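Local coordinates for protein type III Pentaketide Synthase (Neurospora crassa, PDB 3EUO) that probably acts as an acyltransferase of the chalcone and stilbene synthase family, a type III polyketide synthase that builds pentaketides, at residues L3-L8 with P221-L226; I103-T109 with A167-A173. One frame throughout, in Å; residues are numbered along the deposited sequence.

Interaction 1. Residues L3-L8 with P221-L226; sequences LSITGL and PAIYDL
I5 ties the two strands together through both of its backbone polar atoms. Its N donates to Y224 O at 2.7 Å, while its carbonyl oxygen receives two amides: I223 N at 2.8 Å, nearly in line with the C=O bond, and Y224 N, a weak bond at 3.3 Å. Two residues set against one make this a classic beta bulge at the start of strand 224-233. Toward L226 the antiparallel pairing runs on, and L226 N reaches L3 O at 2.8 Å from above the carbonyl plane. At that end a water joins L3 N to L226 O. D225 turns OD1 over S4 CB (3.4 Å), but its charge is met by R379 in a salt bridge. On the opposite face I5 and Y224 lie CB to CB at 4.2 Å. I223 CG2, anti to the backbone N, meets L8 CD1 at 3.8 Å, while the CG1 branch (chi1 -61°) carries CD1 toward T6 O. L8 CD2 meets the edge of the Y224 ring, whose hydroxyl bonds to L339 O. A beta-branched I5 and an aromatic Y224 suit the buried face they share, and the doubly used I5 carbonyl lets the pairing absorb an extra residue.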
ATOM      1  N   LEU A   3     -15.503  14.986 -10.770  1.00 15.54           N
ATOM      2  CA  LEU A   3     -14.150  14.818 -10.239  1.00 15.77           C
ATOM      3  C   LEU A   3     -13.225  15.835 -10.884  1.00 15.79           C
ATOM      4  O   LEU A   3     -13.148  15.910 -12.118  1.00 15.98           O
ATOM      5  CB  LEU A   3     -13.634  13.400 -10.508  1.00 15.80           C
ATOM      6  CG  LEU A   3     -14.444  12.245  -9.926  1.00 16.23           C
ATOM      7  CD1 LEU A   3     -13.946  10.911 -10.450  1.00 16.44           C
ATOM      8  CD2 LEU A   3     -14.413  12.279  -8.396  1.00 16.97           C
ATOM      9  N   SER A   4     -12.533  16.617 -10.061  1.00 15.51           N
ATOM     10  CA  SER A   4     -11.637  17.640 -10.578  1.00 15.78           C
ATOM     11  C   SER A   4     -10.360  17.744  -9.754  1.00 15.18           C
ATOM     12  O   SER A   4     -10.385  17.579  -8.525  1.00 14.82           O
ATOM     13  CB  SER A   4     -12.339  19.000 -10.646  1.00 15.91           C
ATOM     14  OG  SER A   4     -12.604  19.502  -9.347  1.00 20.00           O
ATOM     15  N   ILE A   5      -9.256  18.010 -10.448  1.00 14.71           N
ATOM     16  CA  ILE A   5      -7.974  18.311  -9.808  1.00 14.34           C
ATOM     17  C   ILE A   5      -7.938  19.812  -9.558  1.00 14.12           C
ATOM     18  O   ILE A   5      -7.891  20.603 -10.498  1.00 14.33           O
ATOM     19  CB  ILE A   5      -6.775  17.861 -10.686  1.00 14.22           C
ATOM     20  CG1 ILE A   5      -6.751  16.329 -10.823  1.00 14.38           C
ATOM     21  CG2 ILE A   5      -5.452  18.382 -10.109  1.00 14.12           C
ATOM     22  CD1 ILE A   5      -5.743  15.788 -11.866  1.00 14.30           C
ATOM     23  N   THR A   6      -7.968  20.193  -8.284  1.00 14.60           N
ATOM     24  CA  THR A   6      -8.116  21.601  -7.899  1.00 14.78           C
ATOM     25  C   THR A   6      -6.803  22.249  -7.457  1.00 14.93           C
ATOM     26  O   THR A   6      -6.725  23.469  -7.292  1.00 15.04           O
ATOM     27  CB  THR A   6      -9.169  21.780  -6.810  1.00 14.88           C
ATOM     28  OG1 THR A   6      -8.866  20.911  -5.716  1.00 15.22           O
ATOM     29  CG2 THR A   6     -10.555  21.447  -7.343  1.00 14.80           C
ATOM     30  N   GLY A   7      -5.773  21.431  -7.275  1.00 14.61           N
ATOM     31  CA  GLY A   7      -4.434  21.948  -6.999  1.00 14.33           C
ATOM     32  C   GLY A   7      -3.381  20.916  -7.336  1.00 14.40           C
ATOM     33  O   GLY A   7      -3.657  19.717  -7.318  1.00 14.43           O
ATOM     34  N   LEU A   8      -2.179  21.390  -7.660  1.00 14.26           N
ATOM     35  CA  LEU A   8      -1.026  20.520  -7.876  1.00 13.96           C
ATOM     36  C   LEU A   8       0.175  21.171  -7.222  1.00 14.00           C
ATOM     37  O   LEU A   8       0.283  22.404  -7.193  1.00 14.36           O
ATOM     38  CB  LEU A   8      -0.738  20.313  -9.373  1.00 13.90           C
ATOM     39  CG  LEU A   8      -1.820  19.759 -10.302  1.00 13.64           C
ATOM     40  CD1 LEU A   8      -2.638  20.892 -10.941  1.00 16.02           C
ATOM     41  CD2 LEU A   8      -1.182  18.894 -11.389  1.00 13.85           C
ATOM     42  N   PRO A 221     -13.178  27.133  -9.432  1.00 30.39           N
ATOM     43  CA  PRO A 221     -12.099  26.854 -10.377  1.00 29.34           C
ATOM     44  C   PRO A 221     -11.488  25.472 -10.154  1.00 28.04           C
ATOM     45  O   PRO A 221     -11.520  24.943  -9.039  1.00 27.95           O
ATOM     46  CB  PRO A 221     -11.057  27.939 -10.063  1.00 29.53           C
ATOM     47  CG  PRO A 221     -11.762  28.947  -9.218  1.00 30.21           C
ATOM     48  CD  PRO A 221     -12.801  28.188  -8.476  1.00 30.47           C
ATOM     49  N   ALA A 222     -10.967  24.891 -11.225  1.00 26.32           N
ATOM     50  CA  ALA A 222     -10.189  23.663 -11.151  1.00 24.62           C
ATOM     51  C   ALA A 222      -9.156  23.724 -12.260  1.00 23.46           C
ATOM     52  O   ALA A 222      -9.274  24.540 -13.176  1.00 22.90           O
ATOM     53  CB  ALA A 222     -11.080  22.448 -11.310  1.00 24.52           C
ATOM     54  N   ILE A 223      -8.131  22.884 -12.167  1.00 22.02           N
ATOM     55  CA  ILE A 223      -7.089  22.850 -13.185  1.00 20.52           C
ATOM     56  C   ILE A 223      -7.454  21.831 -14.260  1.00 19.84           C
ATOM     57  O   ILE A 223      -7.425  22.139 -15.452  1.00 19.38           O
ATOM     58  CB  ILE A 223      -5.686  22.569 -12.586  1.00 20.83           C
ATOM     59  CG1 ILE A 223      -5.291  23.667 -11.602  1.00 21.23           C
ATOM     60  CG2 ILE A 223      -4.638  22.540 -13.671  1.00 20.04           C
ATOM     61  CD1 ILE A 223      -5.514  23.314 -10.191  1.00 24.19           C
ATOM     62  N   TYR A 224      -7.813  20.623 -13.827  1.00 18.72           N
ATOM     63  CA  TYR A 224      -8.248  19.562 -14.729  1.00 17.85           C
ATOM     64  C   TYR A 224      -9.504  18.928 -14.166  1.00 17.81           C
ATOM     65  O   TYR A 224      -9.656  18.843 -12.948  1.00 18.24           O
ATOM     66  CB  TYR A 224      -7.196  18.454 -14.841  1.00 17.31           C
ATOM     67  CG  TYR A 224      -5.832  18.864 -15.349  1.00 16.52           C
ATOM     68  CD1 TYR A 224      -5.601  19.054 -16.717  1.00 16.21           C
ATOM     69  CD2 TYR A 224      -4.763  19.020 -14.473  1.00 15.48           C
ATOM     70  CE1 TYR A 224      -4.341  19.416 -17.192  1.00 16.46           C
ATOM     71  CE2 TYR A 224      -3.492  19.377 -14.940  1.00 16.43           C
ATOM     72  CZ  TYR A 224      -3.293  19.571 -16.302  1.00 16.10           C
ATOM     73  OH  TYR A 224      -2.038  19.922 -16.761  1.00 16.14           O
ATOM     74  N   ASP A 225     -10.395  18.491 -15.050  1.00 17.49           N
ATOM     75  CA  ASP A 225     -11.471  17.574 -14.671  1.00 17.35           C
ATOM     76  C   ASP A 225     -11.043  16.152 -15.037  1.00 16.73           C
ATOM     77  O   ASP A 225     -10.484  15.928 -16.110  1.00 16.72           O
ATOM     78  CB  ASP A 225     -12.767  17.929 -15.396  1.00 17.91           C
ATOM     79  CG  ASP A 225     -13.277  19.310 -15.042  1.00 20.42           C
ATOM     80  OD1 ASP A 225     -13.448  19.598 -13.839  1.00 23.87           O
ATOM     81  OD2 ASP A 225     -13.509  20.109 -15.970  1.00 23.79           O
ATOM     82  N   LEU A 226     -11.280  15.198 -14.139  1.00 16.26           N
ATOM     83  CA  LEU A 226     -10.927  13.804 -14.411  1.00 15.75           C
ATOM     84  C   LEU A 226     -12.153  13.094 -14.984  1.00 15.82           C
ATOM     85  O   LEU A 226     -13.163  12.953 -14.302  1.00 16.10           O
ATOM     86  CB  LEU A 226     -10.414  13.110 -13.141  1.00 15.46           C
ATOM     87  CG  LEU A 226     -10.085  11.613 -13.197  1.00 15.22           C
ATOM     88  CD1 LEU A 226      -9.111  11.265 -14.323  1.00 13.40           C
ATOM     89  CD2 LEU A 226      -9.544  11.145 -11.844  1.00 15.16           C
TER
HETATM   90  O   HOH W   1     -15.422  14.458 -13.800  1.00 17.94           O
HETATM   91  O   HOH W   2     -15.656  17.269 -13.448  1.00 33.59           O
HETATM   92  O   HOH W   3      -8.370  25.259  -8.382  1.00 21.68           O

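Interaction 2. Residues I103-T109 with A167-A173; sequences ITHMVST and ARILVLA
Strands 105-109 and 168-173 run parallel, 4.6 Å apart at their closest and 16° from exact alignment, with hydrogen bonds alternating across the gap from L170 N to H105 O through T109 N to L172 O. At the entry T104 N donates to R168 O in the carbonyl plane, and T104 OG1 in turn accepts R168 N at 3.0 Å. The hydroxyl reaches that amide because it sits between the backbone N and the carbonyl carbon (chi1 60°); it also shares a hydrogen bond of 2.7 Å with H105 ND1, lying in the ring plane. This pair belongs to a parallel part of the mixed sheet of the thiolase-like fold; between its strands the chain forms helix 119-127, strand 134-138 on the far side of 105-109, and helix 145-162. I169 CD1 lies over one face of the H105 ring, 3.9 Å from its centroid, a CH-pi contact; H160 packs edge-to-face with the same imidazole. Further along this side V107 CG2 meets I169 CG2 at 3.9 Å, and T109 CG2 meets A173 CB at 3.7 Å, where the small alanine suits a close approach. On the other side S108 OG packs on L172 CB at 3.9 Å, and M106 runs alongside L170.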
ATOM      1  N   ILE A 103      -9.404  18.131   4.346  1.00 17.13           N
ATOM      2  CA  ILE A 103      -8.915  16.946   3.634  1.00 16.26           C
ATOM      3  C   ILE A 103      -9.555  15.699   4.248  1.00 15.91           C
ATOM      4  O   ILE A 103      -9.428  15.454   5.452  1.00 15.84           O
ATOM      5  CB  ILE A 103      -7.360  16.857   3.648  1.00 16.37           C
ATOM      6  CG1 ILE A 103      -6.728  18.128   3.062  1.00 16.56           C
ATOM      7  CG2 ILE A 103      -6.869  15.607   2.917  1.00 16.94           C
ATOM      8  CD1 ILE A 103      -7.105  18.427   1.607  1.00 17.64           C
ATOM      9  N   THR A 104     -10.233  14.922   3.406  1.00 14.95           N
ATOM     10  CA  THR A 104     -11.030  13.783   3.858  1.00 14.59           C
ATOM     11  C   THR A 104     -10.323  12.434   3.705  1.00 13.89           C
ATOM     12  O   THR A 104     -10.581  11.506   4.473  1.00 13.61           O
ATOM     13  CB  THR A 104     -12.373  13.701   3.105  1.00 14.29           C
ATOM     14  OG1 THR A 104     -12.116  13.551   1.701  1.00 15.69           O
ATOM     15  CG2 THR A 104     -13.218  14.955   3.343  1.00 14.58           C
ATOM     16  N   HIS A 105      -9.469  12.327   2.688  1.00 13.39           N
ATOM     17  CA  HIS A 105      -8.716  11.103   2.424  1.00 12.80           C
ATOM     18  C   HIS A 105      -7.315  11.506   1.985  1.00 12.33           C
ATOM     19  O   HIS A 105      -7.093  12.631   1.519  1.00 12.44           O
ATOM     20  CB  HIS A 105      -9.286  10.295   1.246  1.00 12.96           C
ATOM     21  CG  HIS A 105     -10.742   9.942   1.331  1.00 13.63           C
ATOM     22  ND1 HIS A 105     -11.749  10.883   1.277  1.00 15.33           N
ATOM     23  CD2 HIS A 105     -11.357   8.737   1.339  1.00 14.69           C
ATOM     24  CE1 HIS A 105     -12.922  10.273   1.305  1.00 15.65           C
ATOM     25  NE2 HIS A 105     -12.712   8.968   1.331  1.00 15.16           N
ATOM     26  N   MET A 106      -6.384  10.564   2.088  1.00 11.89           N
ATOM     27  CA  MET A 106      -5.038  10.712   1.554  1.00 10.88           C
ATOM     28  C   MET A 106      -4.725   9.410   0.819  1.00 11.10           C
ATOM     29  O   MET A 106      -4.952   8.330   1.362  1.00 11.48           O
ATOM     30  CB  MET A 106      -4.046  10.953   2.698  1.00 11.21           C
ATOM     31  CG  MET A 106      -2.605  11.237   2.294  1.00 12.37           C
ATOM     32  SD  MET A 106      -1.626  11.655   3.779  1.00  7.38           S
ATOM     33  CE  MET A 106      -1.693  13.426   3.791  1.00 18.15           C
ATOM     34  N   VAL A 107      -4.272   9.503  -0.428  1.00 11.10           N
ATOM     35  CA  VAL A 107      -3.797   8.313  -1.156  1.00 11.20           C
ATOM     36  C   VAL A 107      -2.352   8.571  -1.546  1.00 11.80           C
ATOM     37  O   VAL A 107      -2.083   9.450  -2.363  1.00 12.23           O
ATOM     38  CB  VAL A 107      -4.632   7.983  -2.423  1.00 11.29           C
ATOM     39  CG1 VAL A 107      -4.100   6.715  -3.099  1.00 11.77           C
ATOM     40  CG2 VAL A 107      -6.104   7.797  -2.076  1.00 10.79           C
ATOM     41  N   SER A 108      -1.434   7.806  -0.959  1.00 11.30           N
ATOM     42  CA  SER A 108       0.001   8.031  -1.131  1.00 11.73           C
ATOM     43  C   SER A 108       0.660   6.833  -1.771  1.00 11.15           C
ATOM     44  O   SER A 108       0.169   5.715  -1.662  1.00 11.14           O
ATOM     45  CB  SER A 108       0.680   8.312   0.218  1.00 11.43           C
ATOM     46  OG  SER A 108       0.059   9.405   0.876  1.00 12.88           O
ATOM     47  N   THR A 109       1.790   7.068  -2.422  1.00 11.68           N
ATOM     48  CA  THR A 109       2.544   5.966  -3.004  1.00 11.69           C
ATOM     49  C   THR A 109       4.043   6.195  -2.853  1.00 11.61           C
ATOM     50  O   THR A 109       4.508   7.337  -2.783  1.00 11.99           O
ATOM     51  CB  THR A 109       2.132   5.721  -4.479  1.00 12.12           C
ATOM     52  OG1 THR A 109       2.704   4.495  -4.959  1.00 13.23           O
ATOM     53  CG2 THR A 109       2.539   6.872  -5.373  1.00 12.35           C
ATOM     54  N   ALA A 167     -15.707  15.205  -0.680  1.00 16.05           N
ATOM     55  CA  ALA A 167     -14.424  14.524  -0.634  1.00 15.11           C
ATOM     56  C   ALA A 167     -13.368  15.446  -1.201  1.00 14.42           C
ATOM     57  O   ALA A 167     -13.541  16.025  -2.277  1.00 14.02           O
ATOM     58  CB  ALA A 167     -14.469  13.222  -1.418  1.00 15.11           C
ATOM     59  N   ARG A 168     -12.281  15.587  -0.454  1.00 13.72           N
ATOM     60  CA  ARG A 168     -11.101  16.312  -0.897  1.00 13.20           C
ATOM     61  C   ARG A 168      -9.917  15.421  -0.573  1.00 12.77           C
ATOM     62  O   ARG A 168      -9.588  15.218   0.605  1.00 12.79           O
ATOM     63  CB  ARG A 168     -10.968  17.647  -0.153  1.00 13.22           C
ATOM     64  CG  ARG A 168     -12.235  18.518  -0.179  1.00 14.41           C
ATOM     65  CD  ARG A 168     -12.507  19.152  -1.560  1.00 16.35           C
ATOM     66  NE  ARG A 168     -13.650  20.066  -1.480  1.00 16.68           N
ATOM     67  CZ  ARG A 168     -14.924  19.717  -1.668  1.00 16.45           C
ATOM     68  NH1 ARG A 168     -15.251  18.467  -1.972  1.00 16.90           N
ATOM     69  NH2 ARG A 168     -15.879  20.630  -1.541  1.00 16.18           N
ATOM     70  N   ILE A 169      -9.279  14.881  -1.609  1.00 12.04           N
ATOM     71  CA  ILE A 169      -8.264  13.856  -1.395  1.00 11.74           C
ATOM     72  C   ILE A 169      -6.863  14.337  -1.754  1.00 11.77           C
ATOM     73  O   ILE A 169      -6.615  14.760  -2.881  1.00 12.24           O
ATOM     74  CB  ILE A 169      -8.600  12.550  -2.155  1.00 11.88           C
ATOM     75  CG1 ILE A 169     -10.022  12.084  -1.786  1.00 11.37           C
ATOM     76  CG2 ILE A 169      -7.524  11.476  -1.876  1.00 11.38           C
ATOM     77  CD1 ILE A 169     -10.372  10.659  -2.196  1.00 11.75           C
ATOM     78  N   LEU A 170      -5.953  14.267  -0.783  1.00 11.76           N
ATOM     79  CA  LEU A 170      -4.548  14.525  -1.045  1.00 11.64           C
ATOM     80  C   LEU A 170      -3.962  13.284  -1.700  1.00 11.60           C
ATOM     81  O   LEU A 170      -3.878  12.228  -1.064  1.00 12.08           O
ATOM     82  CB  LEU A 170      -3.786  14.862   0.248  1.00 11.39           C
ATOM     83  CG  LEU A 170      -2.266  15.076   0.123  1.00 11.96           C
ATOM     84  CD1 LEU A 170      -1.911  16.138  -0.924  1.00 12.56           C
ATOM     85  CD2 LEU A 170      -1.654  15.444   1.454  1.00 11.83           C
ATOM     86  N   VAL A 171      -3.554  13.423  -2.960  1.00 11.57           N
ATOM     87  CA  VAL A 171      -2.919  12.332  -3.711  1.00 11.30           C
ATOM     88  C   VAL A 171      -1.426  12.622  -3.821  1.00 11.32           C
ATOM     89  O   VAL A 171      -1.030  13.625  -4.412  1.00 11.63           O
ATOM     90  CB  VAL A 171      -3.510  12.167  -5.124  1.00 11.46           C
ATOM     91  CG1 VAL A 171      -3.116  10.800  -5.707  1.00 10.15           C
ATOM     92  CG2 VAL A 171      -5.034  12.317  -5.105  1.00 11.27           C
ATOM     93  N   LEU A 172      -0.601  11.734  -3.274  1.00 11.28           N
ATOM     94  CA  LEU A 172       0.807  12.060  -3.049  1.00 11.08           C
ATOM     95  C   LEU A 172       1.761  10.961  -3.512  1.00 10.98           C
ATOM     96  O   LEU A 172       1.536   9.789  -3.235  1.00 11.14           O
ATOM     97  CB  LEU A 172       1.038  12.360  -1.554  1.00 11.11           C
ATOM     98  CG  LEU A 172       2.473  12.609  -1.047  1.00 11.63           C
ATOM     99  CD1 LEU A 172       3.028  13.926  -1.578  1.00 11.74           C
ATOM    100  CD2 LEU A 172       2.528  12.570   0.488  1.00 11.20           C
ATOM    101  N   ALA A 173       2.826  11.358  -4.204  1.00 10.87           N
ATOM    102  CA  ALA A 173       3.908  10.432  -4.559  1.00 10.78           C
ATOM    103  C   ALA A 173       5.240  10.982  -4.086  1.00 11.43           C
ATOM    104  O   ALA A 173       5.543  12.164  -4.286  1.00 11.61           O
ATOM    105  CB  ALA A 173       3.938  10.190  -6.053  1.00 11.34           C
TER

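Overall arrangement
Both interactions belong to the same mixed sheet, their centres 14 Å apart and their nearest atoms about 6 Å apart without touching. Strand 204-211 lies between them: it pairs with strand 168-175 on one side and strand 4-11 on the other, and its V208 touches I5 and L8 of interaction 1 as well as V171 of interaction 2. Along the chain, interaction 2 is nested inside the long excursion closed by interaction 1, which brings the N-terminal strand beside 224-233. C143, found here oxidised to 3-sulfinoalanine and probably the reactive cysteine known from relatives, lies just before helix 145-162, whose L150, A154 and C157 back interaction 1 and whose H160 meets interaction 2.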